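Local coordinates for protein FeoA (Thermococcus thioreducens, PDB 3E19) that probably regulates ferrous iron uptake as a small metal-binding beta-barrel protein of the FeoA family, related in fold to SH3 domains, at residues 34-48 / 55-68. Sequence-based numbering, arbitrary orientation.
Sequences MGLTPGATIQVLESH and ISVGGVRFAIGKGL
Met34 lies across one face of the Phe62 ring, its CG 3.9 Å from the ring centroid and 26° off the normal in a CH-pi contact, while SD approaches the same ring obliquely, a Met-aromatic contact. The bend at chi3 (-79°) turns CE away from the ring and brings it within 3.9 Å of Ile64 CD1, with Leu68 CD2 close by. With an alanine at Phe62, the Met34 side chain would probably lose the flat surface it rests on, and a gap is likely to open toward Val32 of a neighbouring subunit, which packs against Phe62. Further apolar contacts fill the interior: Leu36 meets Ile55 and Ile64 tip to tip through CD1, and Ile42 CD1 is wedged tightly against Ile55, 3.4 Å from its CG2. Val57 CG2 touches both Met34 O and Leu36 CD2.

Strands 41-46 and 53-57 form an antiparallel hairpin of the small SH3-like barrel, and a type I' turn from Val57 to Val60 leads into strand 60-64. Gln43 and Ser56 are a hydrogen-bonded pair: Gln43 N donates to Ser56 O at 3.0 Å, nearly straight at 173°, and Ser56 N returns a bond of 2.8 Å to Gln43 O. A classic bulge places Leu45 and Glu46 opposite Ile54.

Leu45 CD1 rests 3.6 Å from Arg61 CD, and Glu46 OE2 makes a long salt bridge of 3.6 Å to Arg61 NH1. Lys66 NZ hydrogen-bonds to Pro49 O and also to His48 O, at 2.9 Å from above the latter's carbonyl plane, tying the start of helix 66-69 to the chain after strand 41-46.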
ATOM      1  N   MET C  34      15.074  -2.654 -10.236  1.00 21.63           N
ATOM      2  CA  MET C  34      15.326  -4.004  -9.677  1.00 22.18           C
ATOM      3  C   MET C  34      16.688  -4.033  -9.010  1.00 20.39           C
ATOM      4  O   MET C  34      17.262  -5.110  -8.759  1.00 19.12           O
ATOM      5  CB  MET C  34      15.267  -5.062 -10.774  1.00 21.58           C
ATOM      6  CG  MET C  34      13.851  -5.425 -11.209  1.00 24.63           C
ATOM      7  SD  MET C  34      13.822  -6.623 -12.603  1.00 27.73           S
ATOM      8  CE  MET C  34      14.171  -5.464 -13.918  1.00 20.09           C
ATOM      9  N   GLY C  35      17.218  -2.837  -8.751  1.00 20.00           N
ATOM     10  CA  GLY C  35      18.529  -2.683  -8.116  1.00 19.85           C
ATOM     11  C   GLY C  35      19.697  -2.950  -9.063  1.00 19.55           C
ATOM     12  O   GLY C  35      20.853  -2.982  -8.622  1.00 18.13           O
ATOM     13  N   LEU C  36      19.420  -3.137 -10.364  1.00 18.53           N
ATOM     14  CA  LEU C  36      20.465  -3.500 -11.337  1.00 18.38           C
ATOM     15  C   LEU C  36      21.131  -2.245 -11.939  1.00 18.28           C
ATOM     16  O   LEU C  36      20.646  -1.634 -12.906  1.00 17.45           O
ATOM     17  CB  LEU C  36      19.915  -4.455 -12.378  1.00 17.74           C
ATOM     18  CG  LEU C  36      19.364  -5.759 -11.839  1.00 19.18           C
ATOM     19  CD1 LEU C  36      18.542  -6.504 -12.912  1.00 19.96           C
ATOM     20  CD2 LEU C  36      20.520  -6.599 -11.274  1.00 16.75           C
ATOM     21  N   THR C  37      22.199  -1.846 -11.254  1.00 18.07           N
ATOM     22  CA  THR C  37      23.066  -0.733 -11.569  1.00 19.51           C
ATOM     23  C   THR C  37      24.518  -1.207 -11.288  1.00 18.13           C
ATOM     24  O   THR C  37      24.719  -2.115 -10.480  1.00 16.75           O
ATOM     25  CB  THR C  37      22.710   0.499 -10.635  1.00 20.36           C
ATOM     26  OG1 THR C  37      23.401   1.639 -11.030  1.00 26.45           O
ATOM     27  CG2 THR C  37      23.085   0.262  -9.251  1.00 20.92           C
ATOM     28  N   PRO C  38      25.519  -0.601 -11.948  1.00 17.98           N
ATOM     29  CA  PRO C  38      26.877  -1.021 -11.665  1.00 18.52           C
ATOM     30  C   PRO C  38      27.265  -1.010 -10.204  1.00 18.81           C
ATOM     31  O   PRO C  38      27.018  -0.045  -9.471  1.00 21.16           O
ATOM     32  CB  PRO C  38      27.718  -0.089 -12.548  1.00 19.31           C
ATOM     33  CG  PRO C  38      26.847   0.170 -13.682  1.00 18.50           C
ATOM     34  CD  PRO C  38      25.508   0.428 -13.000  1.00 17.97           C
ATOM     35  N   GLY C  39      27.778  -2.151  -9.767  1.00 19.22           N
ATOM     36  CA  GLY C  39      28.276  -2.371  -8.425  1.00 17.74           C
ATOM     37  C   GLY C  39      27.360  -3.169  -7.542  1.00 17.06           C
ATOM     38  O   GLY C  39      27.778  -3.685  -6.551  1.00 16.14           O
ATOM     39  N   ALA C  40      26.080  -3.265  -7.880  1.00 17.48           N
ATOM     40  CA  ALA C  40      25.165  -4.139  -7.157  1.00 17.67           C
ATOM     41  C   ALA C  40      25.542  -5.601  -7.350  1.00 19.08           C
ATOM     42  O   ALA C  40      26.051  -5.966  -8.409  1.00 17.40           O
ATOM     43  CB  ALA C  40      23.671  -3.881  -7.620  1.00 17.77           C
ATOM     44  N   THR C  41      25.275  -6.423  -6.315  1.00 20.26           N
ATOM     45  CA  THR C  41      25.503  -7.863  -6.338  1.00 20.94           C
ATOM     46  C   THR C  41      24.174  -8.564  -6.571  1.00 21.17           C
ATOM     47  O   THR C  41      23.136  -8.185  -6.041  1.00 19.91           O
ATOM     48  CB  THR C  41      26.183  -8.331  -5.051  1.00 21.84           C
ATOM     49  OG1 THR C  41      27.441  -7.654  -4.927  1.00 21.92           O
ATOM     50  CG2 THR C  41      26.399  -9.844  -5.004  1.00 24.30           C
ATOM     51  N   ILE C  42      24.221  -9.542  -7.440  1.00 21.23           N
ATOM     52  CA  ILE C  42      23.063 -10.288  -7.829  1.00 23.11           C
ATOM     53  C   ILE C  42      23.334 -11.769  -7.570  1.00 23.30           C
ATOM     54  O   ILE C  42      24.454 -12.254  -7.798  1.00 21.02           O
ATOM     55  CB  ILE C  42      22.686  -9.962  -9.322  1.00 24.02           C
ATOM     56  CG1 ILE C  42      21.712 -10.982  -9.909  1.00 26.71           C
ATOM     57  CG2 ILE C  42      23.870  -9.860 -10.238  1.00 27.31           C
ATOM     58  CD1 ILE C  42      20.986 -10.401 -11.035  1.00 31.70           C
ATOM     59  N   GLN C  43      22.319 -12.465  -7.059  1.00 24.10           N
ATOM     60  CA  GLN C  43      22.291 -13.909  -7.074  1.00 25.97           C
ATOM     61  C   GLN C  43      21.150 -14.413  -7.903  1.00 24.91           C
ATOM     62  O   GLN C  43      20.015 -13.947  -7.775  1.00 23.71           O
ATOM     63  CB  GLN C  43      22.144 -14.505  -5.684  1.00 26.56           C
ATOM     64  CG  GLN C  43      22.349 -16.037  -5.684  1.00 28.94           C
ATOM     65  CD  GLN C  43      22.086 -16.644  -4.314  1.00 30.92           C
ATOM     66  OE1 GLN C  43      21.829 -17.856  -4.181  1.00 39.27           O
ATOM     67  NE2 GLN C  43      22.103 -15.797  -3.289  1.00 36.00           N
ATOM     68  N   VAL C  44      21.468 -15.393  -8.740  1.00 24.08           N
ATOM     69  CA  VAL C  44      20.487 -16.024  -9.568  1.00 24.63           C
ATOM     70  C   VAL C  44      19.910 -17.183  -8.766  1.00 24.69           C
ATOM     71  O   VAL C  44      20.672 -18.017  -8.259  1.00 22.64           O
ATOM     72  CB  VAL C  44      21.108 -16.505 -10.843  1.00 24.99           C
ATOM     73  CG1 VAL C  44      20.022 -17.169 -11.725  1.00 23.30           C
ATOM     74  CG2 VAL C  44      21.783 -15.280 -11.521  1.00 24.97           C
ATOM     75  N   LEU C  45      18.585 -17.178  -8.622  1.00 26.16           N
ATOM     76  CA  LEU C  45      17.872 -18.170  -7.809  1.00 27.23           C
ATOM     77  C   LEU C  45      17.217 -19.258  -8.657  1.00 29.28           C
ATOM     78  O   LEU C  45      17.177 -20.392  -8.246  1.00 28.50           O
ATOM     79  CB  LEU C  45      16.795 -17.497  -6.964  1.00 27.40           C
ATOM     80  CG  LEU C  45      17.221 -16.406  -5.988  1.00 27.36           C
ATOM     81  CD1 LEU C  45      16.064 -16.064  -5.103  1.00 28.39           C
ATOM     82  CD2 LEU C  45      18.384 -16.838  -5.131  1.00 27.57           C
ATOM     83  N   GLU C  46      16.675 -18.896  -9.812  1.00 30.79           N
ATOM     84  CA  GLU C  46      15.979 -19.846 -10.690  1.00 33.37           C
ATOM     85  C   GLU C  46      16.051 -19.338 -12.103  1.00 33.17           C
ATOM     86  O   GLU C  46      16.044 -18.133 -12.335  1.00 31.98           O
ATOM     87  CB  GLU C  46      14.474 -20.059 -10.368  1.00 33.51           C
ATOM     88  CG  GLU C  46      14.019 -19.662  -8.991  1.00 36.41           C
ATOM     89  CD  GLU C  46      12.507 -19.745  -8.815  1.00 39.32           C
ATOM     90  OE1 GLU C  46      11.838 -20.346  -9.697  1.00 46.15           O
ATOM     91  OE2 GLU C  46      11.991 -19.196  -7.792  1.00 47.25           O
ATOM     92  N   SER C  47      16.075 -20.276 -13.043  1.00 34.25           N
ATOM     93  CA  SER C  47      16.034 -19.958 -14.453  1.00 35.61           C
ATOM     94  C   SER C  47      15.497 -21.130 -15.253  1.00 37.34           C
ATOM     95  O   SER C  47      15.646 -22.293 -14.836  1.00 38.38           O
ATOM     96  CB  SER C  47      17.428 -19.611 -14.945  1.00 35.38           C
ATOM     97  OG  SER C  47      17.364 -19.054 -16.241  1.00 36.13           O
ATOM     98  N   HIS C  48      14.917 -20.807 -16.409  1.00 39.08           N
ATOM     99  CA  HIS C  48      14.402 -21.775 -17.386  1.00 40.19           C
ATOM    100  C   HIS C  48      14.768 -21.365 -18.805  1.00 40.48           C
ATOM    101  O   HIS C  48      15.008 -20.167 -19.030  1.00 40.33           O
ATOM    102  CB  HIS C  48      12.903 -21.763 -17.331  1.00 40.17           C
ATOM    103  CG  HIS C  48      12.354 -22.077 -15.986  1.00 41.80           C
ATOM    104  ND1 HIS C  48      12.231 -21.126 -14.996  1.00 44.29           N
ATOM    105  CD2 HIS C  48      11.887 -23.234 -15.466  1.00 42.63           C
ATOM    106  CE1 HIS C  48      11.721 -21.690 -13.915  1.00 42.02           C
ATOM    107  NE2 HIS C  48      11.498 -22.963 -14.177  1.00 43.86           N
ATOM    108  N   ILE C  55      15.948 -13.523  -9.587  1.00 17.82           N
ATOM    109  CA  ILE C  55      17.155 -13.056  -8.930  1.00 17.97           C
ATOM    110  C   ILE C  55      16.868 -12.477  -7.554  1.00 18.06           C
ATOM    111  O   ILE C  55      15.738 -12.107  -7.224  1.00 16.95           O
ATOM    112  CB  ILE C  55      17.899 -11.950  -9.769  1.00 18.09           C
ATOM    113  CG1 ILE C  55      17.024 -10.692  -9.901  1.00 18.25           C
ATOM    114  CG2 ILE C  55      18.247 -12.464 -11.189  1.00 17.13           C
ATOM    115  CD1 ILE C  55      17.655  -9.453 -10.658  1.00 17.97           C
ATOM    116  N   SER C  56      17.938 -12.338  -6.779  1.00 18.86           N
ATOM    117  CA  SER C  56      17.913 -11.634  -5.526  1.00 19.66           C
ATOM    118  C   SER C  56      18.983 -10.528  -5.560  1.00 20.11           C
ATOM    119  O   SER C  56      20.160 -10.790  -5.897  1.00 19.10           O
ATOM    120  CB  SER C  56      18.185 -12.634  -4.423  1.00 21.55           C
ATOM    121  OG  SER C  56      18.473 -11.996  -3.210  1.00 24.09           O
ATOM    122  N   VAL C  57      18.552  -9.304  -5.252  1.00 21.19           N
ATOM    123  CA  VAL C  57      19.405  -8.086  -5.196  1.00 21.15           C
ATOM    124  C   VAL C  57      19.146  -7.390  -3.862  1.00 22.01           C
ATOM    125  O   VAL C  57      18.026  -7.009  -3.570  1.00 20.33           O
ATOM    126  CB  VAL C  57      19.145  -7.126  -6.369  1.00 21.26           C
ATOM    127  CG1 VAL C  57      20.248  -6.021  -6.445  1.00 19.03           C
ATOM    128  CG2 VAL C  57      19.136  -7.876  -7.650  1.00 21.82           C
ATOM    129  N   GLY C  58      20.185  -7.304  -3.023  1.00 22.66           N
ATOM    130  CA  GLY C  58      20.069  -6.679  -1.719  1.00 22.96           C
ATOM    131  C   GLY C  58      19.033  -7.335  -0.853  1.00 24.01           C
ATOM    132  O   GLY C  58      18.341  -6.644  -0.074  1.00 25.71           O
ATOM    133  N   GLY C  59      18.909  -8.656  -0.997  1.00 24.29           N
ATOM    134  CA  GLY C  59      17.900  -9.419  -0.313  1.00 24.92           C
ATOM    135  C   GLY C  59      16.481  -9.318  -0.845  1.00 24.89           C
ATOM    136  O   GLY C  59      15.576  -9.807  -0.201  1.00 26.36           O
ATOM    137  N   VAL C  60      16.264  -8.695  -1.999  1.00 22.87           N
ATOM    138  CA  VAL C  60      14.941  -8.565  -2.560  1.00 22.84           C
ATOM    139  C   VAL C  60      14.856  -9.392  -3.851  1.00 23.70           C
ATOM    140  O   VAL C  60      15.764  -9.313  -4.710  1.00 20.77           O
ATOM    141  CB  VAL C  60      14.594  -7.077  -2.863  1.00 22.64           C
ATOM    142  CG1 VAL C  60      13.212  -6.960  -3.514  1.00 22.69           C
ATOM    143  CG2 VAL C  60      14.743  -6.213  -1.565  1.00 21.96           C
ATOM    144  N   ARG C  61      13.759 -10.153  -3.994  1.00 23.56           N
ATOM    145  CA  ARG C  61      13.575 -11.028  -5.147  1.00 25.20           C
ATOM    146  C   ARG C  61      12.836 -10.352  -6.305  1.00 23.34           C
ATOM    147  O   ARG C  61      11.802  -9.709  -6.117  1.00 21.76           O
ATOM    148  CB  ARG C  61      12.886 -12.354  -4.728  1.00 25.42           C
ATOM    149  CG  ARG C  61      13.784 -13.154  -3.759  1.00 29.20           C
ATOM    150  CD  ARG C  61      13.265 -14.587  -3.400  1.00 32.89           C
ATOM    151  NE  ARG C  61      12.202 -15.114  -4.275  1.00 39.74           N
ATOM    152  CZ  ARG C  61      12.013 -16.419  -4.531  1.00 42.27           C
ATOM    153  NH1 ARG C  61      11.013 -16.816  -5.317  1.00 43.04           N
ATOM    154  NH2 ARG C  61      12.830 -17.336  -4.017  1.00 44.52           N
ATOM    155  N   PHE C  62      13.360 -10.543  -7.512  1.00 21.65           N
ATOM    156  CA  PHE C  62      12.752 -10.038  -8.713  1.00 21.17           C
ATOM    157  C   PHE C  62      12.720 -11.106  -9.790  1.00 21.21           C
ATOM    158  O   PHE C  62      13.612 -11.930  -9.873  1.00 21.22           O
ATOM    159  CB  PHE C  62      13.540  -8.818  -9.244  1.00 22.15           C
ATOM    160  CG  PHE C  62      13.429  -7.634  -8.383  1.00 22.29           C
ATOM    161  CD1 PHE C  62      12.250  -6.888  -8.377  1.00 24.64           C
ATOM    162  CD2 PHE C  62      14.478  -7.267  -7.528  1.00 24.64           C
ATOM    163  CE1 PHE C  62      12.104  -5.787  -7.526  1.00 25.17           C
ATOM    164  CE2 PHE C  62      14.329  -6.158  -6.700  1.00 25.99           C
ATOM    165  CZ  PHE C  62      13.131  -5.419  -6.718  1.00 23.93           C
ATOM    166  N   ALA C  63      11.731 -11.029 -10.671  1.00 20.47           N
ATOM    167  CA  ALA C  63      11.717 -11.812 -11.917  1.00 19.54           C
ATOM    168  C   ALA C  63      12.115 -10.877 -13.031  1.00 20.20           C
ATOM    169  O   ALA C  63      11.633  -9.712 -13.105  1.00 19.86           O
ATOM    170  CB  ALA C  63      10.339 -12.354 -12.193  1.00 20.35           C
ATOM    171  N   ILE C  64      12.995 -11.350 -13.899  1.00 18.66           N
ATOM    172  CA  ILE C  64      13.393 -10.580 -15.040  1.00 18.44           C
ATOM    173  C   ILE C  64      13.313 -11.449 -16.282  1.00 19.68           C
ATOM    174  O   ILE C  64      13.513 -12.662 -16.211  1.00 21.72           O
ATOM    175  CB  ILE C  64      14.846 -10.023 -14.801  1.00 18.34           C
ATOM    176  CG1 ILE C  64      15.270  -9.082 -15.913  1.00 19.06           C
ATOM    177  CG2 ILE C  64      15.897 -11.157 -14.529  1.00 18.02           C
ATOM    178  CD1 ILE C  64      16.517  -8.216 -15.502  1.00 16.89           C
ATOM    179  N   GLY C  65      12.995 -10.840 -17.416  1.00 19.32           N
ATOM    180  CA  GLY C  65      12.926 -11.567 -18.660  1.00 20.48           C
ATOM    181  C   GLY C  65      14.312 -11.762 -19.199  1.00 21.66           C
ATOM    182  O   GLY C  65      15.192 -10.939 -18.949  1.00 20.10           O
ATOM    183  N   LYS C  66      14.512 -12.838 -19.948  1.00 22.47           N
ATOM    184  CA  LYS C  66      15.806 -13.113 -20.572  1.00 23.69           C
ATOM    185  C   LYS C  66      16.278 -11.981 -21.458  1.00 23.57           C
ATOM    186  O   LYS C  66      17.483 -11.651 -21.492  1.00 23.63           O
ATOM    187  CB  LYS C  66      15.751 -14.396 -21.424  1.00 24.80           C
ATOM    188  CG  LYS C  66      15.741 -15.666 -20.614  1.00 28.45           C
ATOM    189  CD  LYS C  66      16.597 -16.765 -21.209  1.00 34.01           C
ATOM    190  CE  LYS C  66      17.190 -17.657 -20.082  1.00 37.70           C
ATOM    191  NZ  LYS C  66      17.250 -19.113 -20.462  1.00 39.89           N
ATOM    192  N   GLY C  67      15.363 -11.401 -22.223  1.00 22.12           N
ATOM    193  CA  GLY C  67      15.728 -10.240 -23.076  1.00 22.83           C
ATOM    194  C   GLY C  67      16.328  -9.067 -22.315  1.00 22.39           C
ATOM    195  O   GLY C  67      17.429  -8.603 -22.648  1.00 23.17           O
ATOM    196  N   LEU C  68      15.635  -8.593 -21.272  1.00 21.44           N
ATOM    197  CA  LEU C  68      16.139  -7.467 -20.501  1.00 20.31           C
ATOM    198  C   LEU C  68      17.416  -7.853 -19.745  1.00 20.17           C
ATOM    199  O   LEU C  68      18.344  -7.028 -19.644  1.00 20.77           O
ATOM    200  CB  LEU C  68      15.087  -6.881 -19.536  1.00 20.77           C
ATOM    201  CG  LEU C  68      15.464  -5.535 -18.900  1.00 20.35           C
ATOM    202  CD1 LEU C  68      15.806  -4.416 -19.920  1.00 22.72           C
ATOM    203  CD2 LEU C  68      14.383  -5.048 -17.936  1.00 21.33           C
TER